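Local coordinates for flavin reductase domain protein (Arthrobacter sp., PDB 2QCK) that probably binds FMN and reduces flavin with electrons from a nicotinamide cofactor, at residues Gly23-Thr28 with Ile73-Leu78; Ile27-Asn32 with Trp64-Asn69. All blocks are in the same frame, centred on the assembly; numbering follows the deposited sequence.

Both contacts take their first segment from strand 22-31. Contact 1 pairs the inner part of that strand with strand 72-77 and is wholly buried, its centre about 3 Å from the centre of the chain. Contact 2 lays helix 64-69 against the outer end and is partly exposed, its centre about 13 Å from the centre of the chain. The two contact centres are about 14 Å apart. Ile27 and Thr28 lie in both first segments, and Ile27 takes part in both contacts; Ile73 CG2 of contact 1 lies 4.0 Å from Ile67 CD1 of contact 2. Helix 64-69 leads straight into strand 72-77, so one run of chain packs on strand 22-31 and then pairs with it. A phosphate ion, probably from the crystallisation liquor, sits beside Trp64.

Contact 1 (Gly23-Thr28 with Ile73-Leu78); sequences GVAIIT and IGVHML
The His76 ring turns its edge to Ile26 O and Thr28 OG1, crossing the Thr28 side chain at about a right angle, with CG anti to the carbonyl carbon (chi1 -58°), so that ND1 donates to Ile26 O at 3.0 Å. The acceptor lies in the ring plane, while ND1 stands above the carbonyl plane. His76 N grips the same oxygen at 2.7 Å, so backbone and side chain of one residue share one acceptor and the ring's rotation is fixed. This use of ND1 as donor suggests that it carries a proton. Thr28 OG1 hydrogen-bonds to Pro109 O. Thr28 and Gly74 form the next hydrogen-bonded antiparallel pair. On the other face of the sheet, Ile27 CD1 lies obliquely against Val75 CG2 (3.7 Å), and Ala25 CB touches that same methyl. Past the last pair, Leu78 CD1 touches both Ile26 CD1 and Val24 CG1, and a water bridges Val24 O to Leu78 N. The two are neighbouring antiparallel strands of the domain's curled sheet, consistent with a split beta-barrel. Strands 34-40 and 116-127 extend it; Phe53 and Phe55 of strand 51-58 pack on Ile27, strand 109-111 packs on His76, and Met16 of the second subunit meets Met77.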
# COMPACT_ATOMS: atom_id res chain seq x y z
N GLY A 23 -5.47 2.22 -3.01
CA GLY A 23 -6.46 3.05 -2.36
C GLY A 23 -5.90 4.40 -2.03
O GLY A 23 -4.71 4.54 -1.93
N VAL A 24 -6.77 5.37 -1.78
CA VAL A 24 -6.35 6.76 -1.59
C VAL A 24 -6.72 7.17 -0.17
O VAL A 24 -7.87 7.00 0.22
CB VAL A 24 -6.98 7.70 -2.67
CG1 VAL A 24 -6.46 9.16 -2.53
CG2 VAL A 24 -6.70 7.14 -4.08
N ALA A 25 -5.72 7.65 0.59
CA ALA A 25 -5.91 8.23 1.92
C ALA A 25 -5.30 9.63 1.93
O ALA A 25 -4.61 9.99 1.00
CB ALA A 25 -5.24 7.32 3.00
N ILE A 26 -5.57 10.43 2.97
CA ILE A 26 -4.88 11.70 3.20
C ILE A 26 -4.30 11.75 4.61
O ILE A 26 -4.98 11.37 5.62
CB ILE A 26 -5.76 12.97 2.98
CG1 ILE A 26 -6.25 13.04 1.53
CG2 ILE A 26 -4.91 14.17 3.36
CD1 ILE A 26 -7.49 13.91 1.28
N ILE A 27 -3.03 12.17 4.69
CA ILE A 27 -2.30 12.29 5.97
C ILE A 27 -2.29 13.74 6.33
O ILE A 27 -2.07 14.56 5.46
CB ILE A 27 -0.84 11.80 5.83
CG1 ILE A 27 -0.83 10.32 5.51
CG2 ILE A 27 0.01 12.09 7.13
CD1 ILE A 27 -1.06 9.43 6.71
N THR A 28 -2.53 14.04 7.60
CA THR A 28 -2.54 15.45 8.08
C THR A 28 -1.58 15.56 9.27
O THR A 28 -1.38 14.59 9.98
CB THR A 28 -3.91 15.88 8.50
OG1 THR A 28 -4.41 14.94 9.51
CG2 THR A 28 -4.80 15.96 7.24
N ILE A 73 -0.15 12.45 13.96
CA ILE A 73 -0.67 12.63 12.62
C ILE A 73 -2.06 11.98 12.47
O ILE A 73 -2.48 11.16 13.29
CB ILE A 73 0.28 12.07 11.53
CG1 ILE A 73 0.31 10.54 11.48
CG2 ILE A 73 1.71 12.56 11.75
CD1 ILE A 73 1.10 10.03 10.23
N GLY A 74 -2.78 12.39 11.44
CA GLY A 74 -4.05 11.77 11.10
C GLY A 74 -3.96 11.07 9.76
O GLY A 74 -3.27 11.52 8.87
N VAL A 75 -4.67 9.95 9.62
CA VAL A 75 -4.90 9.39 8.30
C VAL A 75 -6.40 9.30 7.99
O VAL A 75 -7.20 8.92 8.86
CB VAL A 75 -4.17 7.98 8.10
CG1 VAL A 75 -4.73 6.93 8.99
CG2 VAL A 75 -4.23 7.56 6.64
N HIS A 76 -6.77 9.66 6.76
CA HIS A 76 -8.18 9.69 6.33
C HIS A 76 -8.40 8.77 5.16
O HIS A 76 -7.74 8.91 4.14
CB HIS A 76 -8.60 11.07 5.93
CG HIS A 76 -8.42 12.07 7.02
ND1 HIS A 76 -7.17 12.52 7.40
CD2 HIS A 76 -9.32 12.70 7.81
CE1 HIS A 76 -7.31 13.41 8.37
NE2 HIS A 76 -8.60 13.53 8.64
N MSE A 77 -9.31 7.84 5.32
CA MSE A 77 -9.74 6.96 4.21
C MSE A 77 -10.83 7.71 3.47
O MSE A 77 -11.66 8.40 4.08
CB MSE A 77 -10.30 5.65 4.75
CG MSE A 77 -9.23 4.66 5.13
SE MSE A 77 -8.09 5.21 6.65
CE MSE A 77 -7.03 3.50 6.76
N LEU A 78 -10.79 7.59 2.15
CA LEU A 78 -11.58 8.38 1.23
C LEU A 78 -12.58 7.51 0.50
O LEU A 78 -12.30 6.35 0.17
CB LEU A 78 -10.65 9.08 0.21
CG LEU A 78 -9.65 10.07 0.79
CD1 LEU A 78 -9.04 10.94 -0.30
CD2 LEU A 78 -10.28 10.97 1.85
O HOH W 1 -8.95 5.01 1.53

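Contact 2 (Ile27-Asn32 with Trp64-Asn69). With PO4 (phosphate ion), chain B.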
# COMPACT_ATOMS: atom_id res chain seq x y z
N ILE A 27 -3.03 12.17 4.69
CA ILE A 27 -2.30 12.29 5.97
C ILE A 27 -2.29 13.74 6.33
O ILE A 27 -2.07 14.56 5.46
CB ILE A 27 -0.84 11.80 5.83
CG1 ILE A 27 -0.83 10.32 5.51
CG2 ILE A 27 0.01 12.09 7.13
CD1 ILE A 27 -1.06 9.43 6.71
N THR A 28 -2.53 14.04 7.60
CA THR A 28 -2.54 15.45 8.08
C THR A 28 -1.58 15.56 9.27
O THR A 28 -1.38 14.59 9.98
CB THR A 28 -3.91 15.88 8.50
OG1 THR A 28 -4.41 14.94 9.51
CG2 THR A 28 -4.80 15.96 7.24
N VAL A 29 -0.91 16.70 9.42
CA VAL A 29 -0.05 16.92 10.55
C VAL A 29 -0.10 18.39 10.86
O VAL A 29 -0.27 19.21 9.96
CB VAL A 29 1.37 16.45 10.29
CG1 VAL A 29 1.95 17.10 9.05
CG2 VAL A 29 2.25 16.67 11.53
N ASN A 30 -0.02 18.69 12.14
CA ASN A 30 0.04 20.09 12.64
C ASN A 30 1.45 20.40 13.12
O ASN A 30 1.88 19.99 14.23
CB ASN A 30 -0.99 20.21 13.77
CG ASN A 30 -1.17 21.64 14.25
OD1 ASN A 30 -0.37 22.53 13.95
ND2 ASN A 30 -2.24 21.85 15.00
N TYR A 31 2.18 21.12 12.29
CA TYR A 31 3.55 21.45 12.55
C TYR A 31 3.61 22.80 13.26
O TYR A 31 3.57 23.85 12.64
CB TYR A 31 4.32 21.52 11.25
CG TYR A 31 5.81 21.65 11.36
CD1 TYR A 31 6.51 21.23 12.50
CD2 TYR A 31 6.53 22.16 10.30
CE1 TYR A 31 7.88 21.36 12.57
CE2 TYR A 31 7.89 22.27 10.35
CZ TYR A 31 8.57 21.88 11.48
OH TYR A 31 9.95 22.02 11.48
N ASN A 32 3.69 22.73 14.58
CA ASN A 32 3.84 23.90 15.40
C ASN A 32 2.87 24.97 15.02
O ASN A 32 3.24 26.12 14.87
CB ASN A 32 5.29 24.39 15.35
CG ASN A 32 6.10 23.86 16.51
OD1 ASN A 32 6.96 22.99 16.34
ND2 ASN A 32 5.79 24.35 17.73
N TRP A 64 7.39 17.15 4.47
CA TRP A 64 8.41 16.30 5.14
C TRP A 64 8.89 16.89 6.49
O TRP A 64 8.95 16.18 7.50
CB TRP A 64 9.59 15.98 4.20
CG TRP A 64 10.71 15.36 4.94
CD1 TRP A 64 11.90 15.95 5.28
CD2 TRP A 64 10.70 14.07 5.57
NE1 TRP A 64 12.67 15.07 6.04
CE2 TRP A 64 11.95 13.92 6.23
CE3 TRP A 64 9.79 13.02 5.60
CZ2 TRP A 64 12.29 12.78 6.91
CZ3 TRP A 64 10.13 11.89 6.30
CH2 TRP A 64 11.37 11.78 6.95
N PRO A 65 9.20 18.19 6.53
CA PRO A 65 9.63 18.75 7.77
C PRO A 65 8.58 18.61 8.85
O PRO A 65 8.95 18.40 9.99
CB PRO A 65 9.89 20.22 7.42
CG PRO A 65 10.27 20.16 6.00
CD PRO A 65 9.28 19.19 5.45
N ALA A 66 7.29 18.72 8.51
CA ALA A 66 6.20 18.55 9.50
C ALA A 66 6.25 17.13 10.05
O ALA A 66 6.22 16.92 11.28
CB ALA A 66 4.82 18.81 8.89
N ILE A 67 6.42 16.18 9.15
CA ILE A 67 6.49 14.76 9.53
C ILE A 67 7.77 14.38 10.32
O ILE A 67 7.72 13.58 11.28
CB ILE A 67 6.32 13.87 8.26
CG1 ILE A 67 4.92 14.06 7.64
CG2 ILE A 67 6.48 12.39 8.58
CD1 ILE A 67 3.76 13.41 8.40
N ALA A 68 8.91 14.88 9.87
CA ALA A 68 10.17 14.74 10.55
C ALA A 68 10.18 15.26 12.00
O ALA A 68 10.84 14.69 12.87
CB ALA A 68 11.28 15.45 9.75
N ASN A 69 9.45 16.35 12.25
CA ASN A 69 9.49 17.05 13.50
C ASN A 69 8.21 17.05 14.31
O ASN A 69 8.14 17.70 15.32
CB ASN A 69 9.91 18.48 13.23
CG ASN A 69 11.28 18.55 12.62
OD1 ASN A 69 11.47 19.07 11.51
ND2 ASN A 69 12.22 17.97 13.30
P PO4 B . 15.35 15.61 8.56
O1 PO4 B . 15.05 15.33 10.01
O2 PO4 B . 15.63 14.32 7.82
O3 PO4 B . 14.13 16.32 8.05
O4 PO4 B . 16.54 16.54 8.38
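Trp64 opens the helix without touching the strand; its NE1 makes a weak, bent hydrogen bond of 2.8 Å to O3 of the phosphate ion. Pro65 sets its carbonyl oxygen over one face of the Tyr31 ring, displaced toward the rim, while its CB packs near CE2 from the same side of the ring. Ala66 is the central residue. Its CA lies over the same face of Tyr31 in a CH-pi contact, 3.9 Å from the ring centroid and 22° off the normal. Its methyl touches both Tyr31 CB (3.6 Å) and Val29 CG1, which presses against it at 3.3 Å, tighter than ordinary van der Waals contact. Val29 holds CG1 in the crowded position between backbone N and carbonyl carbon (chi1 55°). Ile67 starts out away from the strand, but its chain folds back so that CD1 meets both Val29 CG1 and Ile27 CG2 at 4.2 Å, crossing Ile27 at about a right angle. Ala68 faces the phosphate, its CB 3.4 Å from O3, and also lies over a face of the Trp64 indole. Asn69 runs side by side with Tyr31, its CB 3.6 Å from CE1. Strand and helix segments cross at 77°, their axes 8.0 Å apart. The short helix, which follows strand 51-58 and precedes strand 72-77 in the chain, is thus packed across a curled antiparallel sheet, consistent with the split beta-barrel of the FMN-binding flavin reductase family.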